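Local coordinates for uncharacterized protein (Bacteroides ovatus, PDB 4FS7) that is of unknown function but, as an extracellular leucine-rich repeat protein of the BspA type, probably serves in protein binding, at residues M173-N178 against L196-D201; T151-E156 against S168-M173; L219-D224 against F241-K246; M213-S218 against I235-S240; G179-C184 against Y202-C207. All coordinates share one frame; numbering follows the deposited sequence. Where two conformers were deposited one is given.

Contact 1: M173-N178 against L196-D201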
# COMPACT_ATOMS: atom_id res chain seq x y z
N MSE A 173 -10.30 12.78 7.04
CA MSE A 173 -9.83 12.32 5.73
C MSE A 173 -10.65 11.10 5.27
O MSE A 173 -10.91 10.19 6.04
CB MSE A 173 -8.34 11.99 5.79
CG MSE A 173 -7.74 11.62 4.44
SE MSE A 173 -5.86 11.92 4.37
CE MSE A 173 -5.88 13.87 4.43
N GLU A 174 -11.02 11.09 3.98
CA GLU A 174 -11.86 10.00 3.46
C GLU A 174 -11.16 9.10 2.45
O GLU A 174 -11.67 8.03 2.19
CB GLU A 174 -13.15 10.54 2.93
CG GLU A 174 -14.03 11.14 4.07
CD GLU A 174 -15.45 11.52 3.70
OE1 GLU A 174 -15.85 11.40 2.54
OE2 GLU A 174 -16.15 12.00 4.64
N THR A 175 -10.06 9.55 1.88
CA THR A 175 -9.32 8.77 0.89
C THR A 175 -7.82 8.79 1.22
O THR A 175 -7.26 9.87 1.47
CB THR A 175 -9.48 9.36 -0.52
OG1 THR A 175 -10.87 9.43 -0.85
CG2 THR A 175 -8.72 8.57 -1.56
N LEU A 176 -7.19 7.63 1.28
CA LEU A 176 -5.74 7.51 1.39
C LEU A 176 -5.16 7.27 -0.00
O LEU A 176 -5.55 6.32 -0.69
CB LEU A 176 -5.27 6.43 2.37
CG LEU A 176 -5.79 6.51 3.80
CD1 LEU A 176 -5.14 5.48 4.71
CD2 LEU A 176 -5.68 7.93 4.33
N HIS A 177 -4.27 8.16 -0.42
CA HIS A 177 -3.72 8.14 -1.76
C HIS A 177 -2.76 7.00 -2.03
O HIS A 177 -2.24 6.35 -1.12
CB HIS A 177 -3.08 9.50 -2.08
CG HIS A 177 -4.08 10.57 -2.41
ND1 HIS A 177 -3.80 11.57 -3.32
CD2 HIS A 177 -5.31 10.84 -1.91
CE1 HIS A 177 -4.85 12.39 -3.39
NE2 HIS A 177 -5.78 11.97 -2.54
N ASN A 178 -2.54 6.78 -3.31
CA ASN A 178 -1.70 5.68 -3.76
C ASN A 178 -0.32 5.68 -3.07
O ASN A 178 0.36 6.71 -2.99
CB ASN A 178 -1.62 5.77 -5.30
CG ASN A 178 -0.70 4.75 -5.93
OD1 ASN A 178 0.41 4.53 -5.47
ND2 ASN A 178 -1.17 4.12 -6.98
N LEU A 196 -13.21 7.02 7.03
CA LEU A 196 -12.46 6.68 5.82
C LEU A 196 -13.34 5.86 4.88
O LEU A 196 -14.03 4.94 5.33
CB LEU A 196 -11.19 5.88 6.18
CG LEU A 196 -10.17 5.77 5.06
CD1 LEU A 196 -9.49 7.11 4.76
CD2 LEU A 196 -9.14 4.70 5.39
N LYS A 197 -13.26 6.18 3.60
CA LYS A 197 -14.05 5.53 2.52
C LYS A 197 -13.23 4.62 1.63
O LYS A 197 -13.65 3.54 1.25
CB LYS A 197 -14.69 6.58 1.63
CG LYS A 197 -15.64 7.59 2.37
CD LYS A 197 -16.93 6.91 2.90
CE LYS A 197 -17.76 7.78 3.83
NZ LYS A 197 -18.45 8.87 3.10
N ILE A 198 -12.03 5.09 1.29
CA ILE A 198 -11.19 4.49 0.23
C ILE A 198 -9.73 4.42 0.64
O ILE A 198 -9.19 5.43 1.09
CB ILE A 198 -11.32 5.36 -1.08
CG1 ILE A 198 -12.75 5.34 -1.61
CG2 ILE A 198 -10.28 4.94 -2.13
CD1 ILE A 198 -13.01 6.40 -2.68
N ILE A 199 -9.11 3.26 0.44
CA ILE A 199 -7.65 3.10 0.51
C ILE A 199 -7.22 2.75 -0.91
O ILE A 199 -7.63 1.72 -1.46
CB ILE A 199 -7.22 2.02 1.52
CG1 ILE A 199 -7.60 2.44 2.94
CG2 ILE A 199 -5.75 1.71 1.38
CD1 ILE A 199 -7.41 1.37 4.01
N ARG A 200 -6.40 3.61 -1.51
CA ARG A 200 -5.96 3.43 -2.88
C ARG A 200 -4.82 2.44 -3.02
O ARG A 200 -4.29 1.91 -2.05
CB ARG A 200 -5.63 4.80 -3.50
CG ARG A 200 -6.87 5.66 -3.70
CD ARG A 200 -6.57 6.87 -4.57
NE ARG A 200 -7.74 7.68 -4.87
CZ ARG A 200 -7.71 8.99 -5.19
NH1 ARG A 200 -6.54 9.64 -5.20
NH2 ARG A 200 -8.84 9.67 -5.44
N ASP A 201 -4.43 2.22 -4.27
CA ASP A 201 -3.45 1.18 -4.60
C ASP A 201 -2.16 1.35 -3.83
O ASP A 201 -1.68 2.48 -3.66
CB ASP A 201 -3.10 1.21 -6.11
CG ASP A 201 -4.26 1.02 -7.06
OD1 ASP A 201 -5.34 0.62 -6.67
OD2 ASP A 201 -4.05 1.24 -8.28
O HOH W 1 -11.29 9.60 -3.61
O HOH W 2 -3.87 8.50 -5.34

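Contact 2: T151-E156 against S168-M173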
# COMPACT_ATOMS: atom_id res chain seq x y z
N THR A 151 -6.32 18.66 4.31
CA THR A 151 -7.37 18.07 3.50
C THR A 151 -6.88 17.17 2.38
O THR A 151 -7.67 16.43 1.80
CB THR A 151 -8.27 19.17 2.90
OG1 THR A 151 -7.49 20.01 2.06
CG2 THR A 151 -8.96 20.00 3.99
N VAL A 152 -5.59 17.25 2.06
CA VAL A 152 -4.97 16.43 1.01
C VAL A 152 -3.60 15.98 1.44
O VAL A 152 -2.81 16.82 1.90
CB VAL A 152 -4.71 17.16 -0.31
CG1 VAL A 152 -4.44 16.09 -1.36
CG2 VAL A 152 -5.85 18.06 -0.71
N ILE A 153 -3.30 14.69 1.26
CA ILE A 153 -1.98 14.17 1.39
C ILE A 153 -1.69 13.39 0.14
O ILE A 153 -2.40 12.43 -0.18
CB ILE A 153 -1.78 13.29 2.65
CG1 ILE A 153 -2.16 14.03 3.93
CG2 ILE A 153 -0.34 12.80 2.73
CD1 ILE A 153 -2.17 13.13 5.17
N GLY A 154 -0.69 13.81 -0.62
CA GLY A 154 -0.45 13.25 -1.93
C GLY A 154 0.15 11.85 -1.94
O GLY A 154 0.67 11.34 -0.96
N ASP A 155 0.12 11.25 -3.14
CA ASP A 155 0.67 9.94 -3.38
C ASP A 155 2.06 9.81 -2.78
O ASP A 155 2.92 10.71 -2.94
CB ASP A 155 0.81 9.67 -4.90
CG ASP A 155 -0.48 9.60 -5.65
OD1 ASP A 155 -1.54 9.67 -5.05
OD2 ASP A 155 -0.38 9.40 -6.90
N GLU A 156 2.31 8.69 -2.11
CA GLU A 156 3.66 8.34 -1.66
C GLU A 156 4.27 9.41 -0.74
O GLU A 156 5.50 9.45 -0.57
CB GLU A 156 4.59 8.02 -2.83
CG GLU A 156 4.23 6.70 -3.53
CD GLU A 156 5.27 6.20 -4.50
OE1 GLU A 156 6.44 6.65 -4.47
OE2 GLU A 156 4.93 5.32 -5.31
N SER A 168 -0.53 9.97 13.02
CA SER A 168 -1.88 10.44 13.27
C SER A 168 -2.39 11.19 12.05
O SER A 168 -1.97 12.32 11.81
CB SER A 168 -1.89 11.32 14.51
OG SER A 168 -3.22 11.81 14.72
N LEU A 169 -3.27 10.58 11.28
CA LEU A 169 -3.90 11.15 10.10
C LEU A 169 -5.05 12.06 10.52
O LEU A 169 -5.61 11.88 11.58
CB LEU A 169 -4.44 10.05 9.19
CG LEU A 169 -3.39 9.22 8.46
CD1 LEU A 169 -4.00 7.95 7.89
CD2 LEU A 169 -2.74 10.06 7.34
N PRO A 170 -5.42 13.05 9.68
CA PRO A 170 -6.58 13.87 10.02
C PRO A 170 -7.82 13.00 10.06
O PRO A 170 -8.09 12.22 9.13
CB PRO A 170 -6.64 14.87 8.85
CG PRO A 170 -5.27 14.86 8.26
CD PRO A 170 -4.81 13.45 8.41
N ASP A 171 -8.59 13.15 11.12
CA ASP A 171 -9.76 12.32 11.29
C ASP A 171 -10.85 12.53 10.26
O ASP A 171 -11.69 11.64 10.06
CB ASP A 171 -10.32 12.46 12.68
CG ASP A 171 -11.22 11.33 13.08
OD1 ASP A 171 -10.87 10.11 12.91
OD2 ASP A 171 -12.32 11.67 13.53
N SER A 172 -10.86 13.65 9.56
CA SER A 172 -11.83 13.91 8.54
C SER A 172 -11.50 13.33 7.19
O SER A 172 -12.31 13.39 6.25
CB SER A 172 -12.00 15.44 8.34
OG SER A 172 -10.77 16.03 7.87
N MSE A 173 -10.30 12.78 7.04
CA MSE A 173 -9.83 12.32 5.73
C MSE A 173 -10.65 11.10 5.27
O MSE A 173 -10.91 10.19 6.04
CB MSE A 173 -8.34 11.99 5.79
CG MSE A 173 -7.74 11.62 4.44
SE MSE A 173 -5.86 11.92 4.37
CE MSE A 173 -5.88 13.87 4.43

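Contact 3: L219-D224 against F241-K246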
# COMPACT_ATOMS: atom_id res chain seq x y z
N LEU A 219 -15.54 2.26 5.40
CA LEU A 219 -14.53 1.91 4.44
C LEU A 219 -15.04 0.82 3.51
O LEU A 219 -15.39 -0.27 3.95
CB LEU A 219 -13.27 1.45 5.17
CG LEU A 219 -12.12 0.92 4.33
CD1 LEU A 219 -11.55 1.95 3.39
CD2 LEU A 219 -11.05 0.39 5.25
N TYR A 220 -15.11 1.14 2.22
CA TYR A 220 -15.73 0.20 1.28
C TYR A 220 -14.83 -0.31 0.18
O TYR A 220 -15.22 -1.21 -0.55
CB TYR A 220 -17.03 0.77 0.70
CG TYR A 220 -16.85 1.97 -0.16
CD1 TYR A 220 -16.43 1.84 -1.47
CD2 TYR A 220 -17.11 3.25 0.33
CE1 TYR A 220 -16.27 2.98 -2.28
CE2 TYR A 220 -16.94 4.38 -0.46
CZ TYR A 220 -16.51 4.23 -1.76
OH TYR A 220 -16.36 5.31 -2.59
N TYR A 221 -13.63 0.27 0.05
CA TYR A 221 -12.73 -0.03 -1.05
C TYR A 221 -11.31 -0.17 -0.62
O TYR A 221 -10.77 0.71 0.03
CB TYR A 221 -12.85 1.07 -2.12
CG TYR A 221 -11.96 0.86 -3.34
CD1 TYR A 221 -10.63 1.29 -3.37
CD2 TYR A 221 -12.42 0.19 -4.43
CE1 TYR A 221 -9.84 1.10 -4.48
CE2 TYR A 221 -11.62 -0.05 -5.53
CZ TYR A 221 -10.31 0.40 -5.55
OH TYR A 221 -9.50 0.18 -6.67
N LEU A 222 -10.67 -1.25 -1.06
CA LEU A 222 -9.20 -1.42 -0.94
C LEU A 222 -8.62 -1.65 -2.33
O LEU A 222 -9.03 -2.56 -3.03
CB LEU A 222 -8.75 -2.65 -0.11
CG LEU A 222 -9.25 -2.77 1.31
CD1 LEU A 222 -8.77 -4.07 1.98
CD2 LEU A 222 -8.91 -1.59 2.17
N GLY A 223 -7.65 -0.82 -2.71
CA GLY A 223 -7.06 -0.84 -4.03
C GLY A 223 -6.03 -1.95 -4.24
O GLY A 223 -5.69 -2.75 -3.34
N ASP A 224 -5.52 -1.99 -5.45
CA ASP A 224 -4.60 -3.01 -5.86
C ASP A 224 -3.35 -3.01 -4.97
O ASP A 224 -2.79 -1.94 -4.70
CB ASP A 224 -4.12 -2.81 -7.32
CG ASP A 224 -5.21 -2.91 -8.38
OD1 ASP A 224 -6.36 -3.24 -8.06
OD2 ASP A 224 -4.86 -2.67 -9.55
N PHE A 241 -17.52 -3.79 3.03
CA PHE A 241 -16.73 -3.65 1.81
C PHE A 241 -17.59 -3.96 0.61
O PHE A 241 -18.35 -4.92 0.62
CB PHE A 241 -15.48 -4.54 1.83
CG PHE A 241 -14.38 -3.96 2.64
CD1 PHE A 241 -14.32 -4.16 3.98
CD2 PHE A 241 -13.48 -3.08 2.07
CE1 PHE A 241 -13.32 -3.58 4.75
CE2 PHE A 241 -12.49 -2.50 2.83
CZ PHE A 241 -12.42 -2.79 4.17
N THR A 242 -17.43 -3.14 -0.44
CA THR A 242 -18.08 -3.39 -1.71
C THR A 242 -17.12 -3.73 -2.85
O THR A 242 -17.55 -4.39 -3.81
CB THR A 242 -18.98 -2.26 -2.09
OG1 THR A 242 -18.20 -1.08 -2.22
CG2 THR A 242 -20.12 -2.08 -1.04
N GLU A 243 -15.85 -3.33 -2.76
CA GLU A 243 -14.88 -3.72 -3.76
C GLU A 243 -13.48 -3.86 -3.18
O GLU A 243 -13.01 -2.98 -2.46
CB GLU A 243 -14.85 -2.75 -4.92
CG GLU A 243 -13.90 -3.20 -6.02
CD GLU A 243 -13.88 -2.36 -7.28
OE1 GLU A 243 -14.57 -1.33 -7.34
OE2 GLU A 243 -13.13 -2.72 -8.21
N LEU A 244 -12.85 -4.97 -3.55
CA LEU A 244 -11.42 -5.20 -3.37
C LEU A 244 -10.81 -5.25 -4.76
O LEU A 244 -11.38 -5.87 -5.66
CB LEU A 244 -11.14 -6.53 -2.65
CG LEU A 244 -11.84 -6.74 -1.32
CD1 LEU A 244 -11.53 -8.10 -0.76
CD2 LEU A 244 -11.49 -5.65 -0.32
N GLY A 245 -9.67 -4.57 -4.92
CA GLY A 245 -8.89 -4.60 -6.14
C GLY A 245 -8.17 -5.91 -6.37
O GLY A 245 -8.56 -6.94 -5.85
N LYS A 246 -7.10 -5.85 -7.17
CA LYS A 246 -6.28 -7.02 -7.46
C LYS A 246 -5.16 -7.15 -6.43
O LYS A 246 -4.59 -6.15 -5.98
CB LYS A 246 -5.65 -6.85 -8.83
CG LYS A 246 -6.62 -6.73 -9.96
CD LYS A 246 -5.96 -6.17 -11.24
CE LYS A 246 -6.97 -5.95 -12.34
NZ LYS A 246 -6.34 -5.19 -13.45
O HOH W 3 -10.54 -1.54 -8.50
O HOH W 4 -5.91 -2.57 -12.04

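Contact 4: M213-S218 against I235-S240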
# COMPACT_ATOMS: atom_id res chain seq x y z
N MSE A 213 -4.83 -2.73 12.54
CA MSE A 213 -5.57 -1.78 11.71
C MSE A 213 -7.00 -2.23 11.63
O MSE A 213 -7.32 -3.26 11.04
CB MSE A 213 -4.96 -1.63 10.34
CG MSE A 213 -5.46 -0.39 9.60
SE MSE A 213 -4.70 -0.20 7.81
CE MSE A 213 -5.14 -1.99 7.21
N GLU A 214 -7.88 -1.51 12.29
CA GLU A 214 -9.31 -1.81 12.27
C GLU A 214 -9.94 -1.05 11.15
O GLU A 214 -9.62 0.11 10.92
CB GLU A 214 -9.91 -1.44 13.60
CG GLU A 214 -9.44 -2.40 14.67
CD GLU A 214 -9.89 -3.84 14.40
OE1 GLU A 214 -11.12 -4.05 14.26
OE2 GLU A 214 -9.03 -4.75 14.30
N PHE A 215 -10.85 -1.68 10.43
CA PHE A 215 -11.57 -1.03 9.35
C PHE A 215 -12.79 -0.28 9.86
O PHE A 215 -13.65 -0.89 10.49
CB PHE A 215 -12.07 -2.07 8.37
CG PHE A 215 -11.01 -2.92 7.72
CD1 PHE A 215 -9.83 -2.39 7.24
CD2 PHE A 215 -11.24 -4.28 7.55
CE1 PHE A 215 -8.87 -3.20 6.62
CE2 PHE A 215 -10.32 -5.08 6.91
CZ PHE A 215 -9.14 -4.56 6.44
N PRO A 216 -12.89 1.01 9.58
CA PRO A 216 -14.11 1.72 9.90
C PRO A 216 -15.29 1.15 9.12
O PRO A 216 -15.10 0.65 8.02
CB PRO A 216 -13.80 3.15 9.44
CG PRO A 216 -12.35 3.25 9.35
CD PRO A 216 -11.86 1.91 9.02
N ASN A 217 -16.50 1.28 9.65
CA ASN A 217 -17.69 0.83 8.95
C ASN A 217 -17.91 1.50 7.61
O ASN A 217 -18.53 0.92 6.70
CB ASN A 217 -18.93 0.95 9.86
CG ASN A 217 -18.86 -0.02 11.03
OD1 ASN A 217 -18.12 -1.02 10.99
ND2 ASN A 217 -19.64 0.26 12.09
N SER A 218 -17.38 2.71 7.47
CA SER A 218 -17.50 3.50 6.25
C SER A 218 -16.57 3.04 5.08
O SER A 218 -16.76 3.44 3.96
CB SER A 218 -17.20 4.98 6.53
OG SER A 218 -15.95 5.07 7.24
N ILE A 235 -7.51 -11.97 8.75
CA ILE A 235 -8.30 -10.97 8.10
C ILE A 235 -9.74 -11.42 8.02
O ILE A 235 -10.06 -12.54 7.58
CB ILE A 235 -7.73 -10.68 6.67
CG1 ILE A 235 -6.46 -9.86 6.77
CG2 ILE A 235 -8.76 -9.96 5.77
CD1 ILE A 235 -6.67 -8.39 7.24
N ILE A 236 -10.64 -10.54 8.39
CA ILE A 236 -12.06 -10.65 8.12
C ILE A 236 -12.44 -9.45 7.30
O ILE A 236 -12.25 -8.29 7.73
CB ILE A 236 -12.90 -10.72 9.42
CG1 ILE A 236 -12.52 -11.96 10.23
CG2 ILE A 236 -14.37 -10.68 9.08
CD1 ILE A 236 -13.29 -12.08 11.52
N ILE A 237 -12.95 -9.69 6.11
CA ILE A 237 -13.51 -8.63 5.30
C ILE A 237 -14.97 -8.49 5.64
O ILE A 237 -15.75 -9.40 5.37
CB ILE A 237 -13.30 -8.90 3.76
CG1 ILE A 237 -11.79 -8.98 3.40
CG2 ILE A 237 -14.00 -7.82 2.91
CD1 ILE A 237 -10.97 -7.70 3.65
N PRO A 238 -15.36 -7.39 6.28
CA PRO A 238 -16.75 -7.26 6.71
C PRO A 238 -17.66 -6.94 5.54
O PRO A 238 -17.23 -6.57 4.43
CB PRO A 238 -16.69 -6.10 7.72
CG PRO A 238 -15.62 -5.22 7.16
CD PRO A 238 -14.56 -6.23 6.70
N ASP A 239 -18.95 -7.10 5.80
CA ASP A 239 -19.97 -6.89 4.78
C ASP A 239 -20.00 -5.46 4.24
O ASP A 239 -20.61 -5.19 3.18
CB ASP A 239 -21.36 -7.28 5.30
CG ASP A 239 -21.52 -8.78 5.58
OD1 ASP A 239 -20.84 -9.60 4.89
OD2 ASP A 239 -22.35 -9.12 6.50
N SER A 240 -19.40 -4.52 4.96
CA SER A 240 -19.32 -3.12 4.55
C SER A 240 -18.41 -2.86 3.35
O SER A 240 -18.54 -1.83 2.68
CB SER A 240 -18.89 -2.25 5.75
OG SER A 240 -17.86 -2.87 6.47
O HOH W 5 -15.60 -1.51 6.32
O HOH W 6 -18.29 -3.00 9.07

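Contact 5: G179-C184 against Y202-C207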
# COMPACT_ATOMS: atom_id res chain seq x y z
N GLY A 179 0.07 4.53 -2.52
CA GLY A 179 1.40 4.35 -2.00
C GLY A 179 1.75 5.22 -0.82
O GLY A 179 2.94 5.31 -0.49
N LEU A 180 0.76 5.75 -0.11
CA LEU A 180 1.02 6.73 0.95
C LEU A 180 2.05 6.30 1.96
O LEU A 180 2.93 7.09 2.35
CB LEU A 180 -0.27 7.03 1.66
CG LEU A 180 -0.25 8.10 2.73
CD1 LEU A 180 0.29 9.42 2.21
CD2 LEU A 180 -1.69 8.31 3.26
N PHE A 181 1.96 5.04 2.42
CA PHE A 181 2.88 4.48 3.39
C PHE A 181 3.67 3.28 2.83
O PHE A 181 4.15 2.42 3.59
CB PHE A 181 2.15 4.06 4.67
CG PHE A 181 1.48 5.20 5.37
CD1 PHE A 181 2.23 6.13 6.03
CD2 PHE A 181 0.11 5.39 5.32
CE1 PHE A 181 1.65 7.19 6.65
CE2 PHE A 181 -0.47 6.45 5.95
CZ PHE A 181 0.31 7.35 6.61
N SER A 182 3.83 3.22 1.52
CA SER A 182 4.52 2.10 0.88
C SER A 182 5.93 1.99 1.45
O SER A 182 6.65 2.96 1.46
CB SER A 182 4.61 2.32 -0.61
OG SER A 182 5.22 1.19 -1.24
N GLY A 183 6.31 0.83 1.90
CA GLY A 183 7.65 0.64 2.39
C GLY A 183 7.98 1.12 3.81
O GLY A 183 9.16 1.21 4.19
N CYS A 184 6.95 1.40 4.60
CA CYS A 184 7.12 1.79 5.99
C CYS A 184 7.21 0.54 6.85
O CYS A 184 6.26 0.12 7.51
CB CYS A 184 6.00 2.70 6.48
SG CYS A 184 6.09 4.36 5.66
N TYR A 202 -1.52 0.25 -3.40
CA TYR A 202 -0.22 0.23 -2.80
C TYR A 202 -0.12 0.99 -1.49
O TYR A 202 0.99 1.13 -1.00
CB TYR A 202 0.84 0.77 -3.78
CG TYR A 202 0.97 -0.07 -5.02
CD1 TYR A 202 1.71 -1.25 -5.03
CD2 TYR A 202 0.35 0.32 -6.16
CE1 TYR A 202 1.82 -2.01 -6.21
CE2 TYR A 202 0.43 -0.45 -7.34
CZ TYR A 202 1.15 -1.62 -7.34
OH TYR A 202 1.24 -2.36 -8.49
N CYS A 203 -1.23 1.37 -0.87
CA CYS A 203 -1.14 2.31 0.27
C CYS A 203 -0.20 1.83 1.38
O CYS A 203 0.59 2.62 1.90
CB CYS A 203 -2.53 2.61 0.79
SG CYS A 203 -2.61 3.92 1.98
N PHE A 204 -0.34 0.54 1.76
CA PHE A 204 0.44 -0.04 2.83
C PHE A 204 1.33 -1.17 2.30
O PHE A 204 1.84 -1.97 3.08
CB PHE A 204 -0.43 -0.54 3.98
CG PHE A 204 -1.25 0.53 4.61
CD1 PHE A 204 -0.68 1.39 5.56
CD2 PHE A 204 -2.57 0.72 4.25
CE1 PHE A 204 -1.39 2.38 6.14
CE2 PHE A 204 -3.30 1.73 4.87
CZ PHE A 204 -2.71 2.53 5.83
N ALA A 205 1.62 -1.18 1.00
CA ALA A 205 2.49 -2.23 0.46
C ALA A 205 3.85 -2.21 1.11
O ALA A 205 4.43 -1.15 1.26
CB ALA A 205 2.59 -2.11 -1.05
N GLU A 206 4.33 -3.39 1.52
CA GLU A 206 5.65 -3.54 2.12
C GLU A 206 5.72 -2.96 3.53
O GLU A 206 6.81 -2.82 4.05
CB GLU A 206 6.77 -2.99 1.21
CG GLU A 206 6.86 -3.70 -0.14
CD GLU A 206 8.11 -3.32 -0.96
OE1 GLU A 206 8.85 -2.36 -0.61
OE2 GLU A 206 8.34 -4.00 -1.99
N CYS A 207 4.58 -2.69 4.15
CA CYS A 207 4.57 -2.38 5.59
C CYS A 207 4.58 -3.73 6.31
O CYS A 207 3.57 -4.21 6.82
CB CYS A 207 3.36 -1.58 5.97
SG CYS A 207 3.43 0.12 5.31

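Contact 1: M173-N178 against L196-D201
Four backbone hydrogen bonds join the parallel strands 175-176 and 198-199. E174 O takes two of them: K197 N lies in the carbonyl plane on a lone pair, at 2.8 Å, while I198 N arrives nearly along the C=O axis. L176 uses both its N-H, given to I198 O at 3.0 Å, and its C=O, which receives R200 N. The apolar contacts lie on the face of L176 and I199, where L196 CD1 comes 3.9 Å from L176 CG with the two side chains crossing at about a right angle. T175 and I198 lie side by side on the other face, flanked by two polar pairs. E174 and K197 run alongside each other, yet OE1 and NZ stay 3.7 Å apart, a long salt bridge. R200, extended from CG to NE, sets NH1 over the centre of the H177 ring, 3.5 Å above its plane, with guanidinium and ring 38° apart; T175 CG2 lies over a guanidinium face. One water accepts from both R200 NH1 and N178 N; a second, bonded to T175 OG1, accepts weakly from NH2. The four main-chain bonds thus fix the register; the long, partly exposed E174-K197 pair is likely to add little.

Contact 2: T151-E156 against S168-M173
At T151 the segment meets its partner through the main chain: the terminal methyl of M173, a selenomethionine, rests 4.0 Å from T151 C, with CE also close to V152 N. V152 otherwise turns its side chain away from 168-173. I153 carries the contact. Its CG1 lies anti to the carbonyl carbon, and the chain continues outstretched to CD1 (chi2 171°), so CD1 touches M173, L169 and P170. M173 crosses it at about a right angle; CG is anti to the backbone N, and a bend at chi3 (-69°) brings CE to 3.8 Å from I153 CG1 and SE to 4.0 Å from I153 CD1. This is consistent with the interior of a leucine-rich repeat solenoid, here joining strand 152-153 to the turn that leads into strand 175-176. I153 CD1 also meets L169 CD2 at 3.8 Å, the two chains crossing obliquely, and more loosely P170 CD at 4.2 Å. P170, rigid and apolar, opens a type I turn with D171 and S172 in its central places, closed by M173 N bonding to P170 O at 3.1 Å. I153 also packs on L180 of the following coil, while E156 N pairs with the main chain of N178.

Contact 3: L219-D224 against F241-K246
K246 N points almost straight (170°) at D224 OD1, 2.9 Å away, meeting it from above the carboxylate plane; a water bridges D224 OD2 to K246 NZ, linking the opposite charges. The parallel ladder follows. G245 N reaches L222 O at 2.8 Å, nearly along the C=O axis, L222 N gives its proton to E243 O, and Y220 O accepts both T242 N, on a lone pair, and E243 N, along its axis. Glycine suits position 245 because a CB would clash with D224 OD1. On the face of Y221 and E243 the two chains run alongside, the carboxylate at the ring edge with CE2 to CD 3.7 Å and the planes 85° apart; a water joins Y221 OH to E243 OE2. The opposite face is apolar. L219 O stands over the centre of the F241 ring, 3.7 Å above its plane. F241 CZ touches L219 CD2 at 3.6 Å. F241 CE2 meets L222 CG at the same distance, and L222 CD1 also meets L244 CD2. An alanine in place of F241 would remove the ring and would probably loosen the packing around L219 and L222, and the edge-to-face pairing with F215. The parallel pairing of 221-222 with 243-244 in a five-strand sheet, L222 and L244 turned to the buried face, is consistent with a BspA-type leucine-rich repeat solenoid.

Contact 4: M213-S218 against I235-S240
Strand 234-237 brings its edge up to the loop 213-218, and I236 makes the first close approach through its main chain: its O lies in the plane of the F215 ring, at the edge, 3.8 Å from CE2. Ring hydrogens carry a slight positive charge, so a carbonyl oxygen there is probably a mildly favourable neighbour. I237 starts away from the loop, but its CD1 comes back to 4.2 Å from the same CE2. P238 follows, the side chains of P238 and F215 crossing at about a right angle, with CD 3.9 Å from F215 CD2; being rigid and apolar, it suits a bend beside an aromatic group. F215 itself keeps CG anti to the carbonyl carbon (chi1 -60°), which sends the ring toward the strand and lets it also meet F241 edge to face. S240 closes the contact by water, its small hydroxyl both giving and accepting. Its CB is 3.3 Å from N217 O, and OG, standing between the backbone N and the carbonyl carbon (chi1 42°), gives a proton at 2.6 Å to a water that in turn donates to P216 O. A second water donates to both S240 OG, also at 2.6 Å, and N217 OD1. The stacking of loop 213-218 on 235-240 is consistent with neighbouring coils of a leucine-rich repeat solenoid.

Contact 5: G179-C184 against Y202-C207
The rings of F181 and F204 lie nearly parallel, 13° apart, but slid so far that they barely overlap: their centroids are 5.6 Å apart, and the touch is between F181 CD2 and F204 CE1, at 3.5 Å. Each has the preceding residue on one face, offset toward the rim: L180 CG stands 3.6 Å above the F181 ring, and C203 SG 3.7 Å above that of F204. With the same first torsion on matching turns, CG anti to the carbonyl carbon, the two phenylalanines point the same way. A serine in place of F204 would lose the ring and would probably open the packing beside F181 and C203. Two backbone bonds tie the loops, F181 N to C203 O at 2.8 Å and, straighter, G183 N to A205 O, also 2.8 Å. Each loop is a type I turn overlapping a type II turn, repeated in step. G183 fills the third place of its type II turn with positive phi, where a CB would be jammed against the carbonyl of S182. C184 CB packs on C207 SG at 3.8 Å, small, weakly polar side chains that fit a buried contact. The loops follow strands 175-176 and 198-199, and L176 of strand 175-176 touches C203 and F204; F181 reaches I190, F204 also L210 and M213, and Y202 pairs through its main chain with D224, which follows strand 221-222.

Overall arrangement
The contacts join neighbouring coils of what is probably one solenoid; contacts 1 and 5 tie the same two. Contacts 1 and 3 belong to the same parallel sheet, their centres about 10 Å apart, and I199 O to G223 N and D201 OD1 to D224 N join them. Contact 2 shares M173 with contact 1, centres about 8 Å apart, where the preceding sheet gives way to this one. Contact 5 continues contact 1 round the next corner, about 12 Å between centres, D201 O accepting G179 N. Contact 4 stacks the corner that leads into contact 3, centres about 11 Å apart, through F215 against F241. Contacts 2 and 3, centres about 18 Å apart, do not touch; contact 1 lies between them.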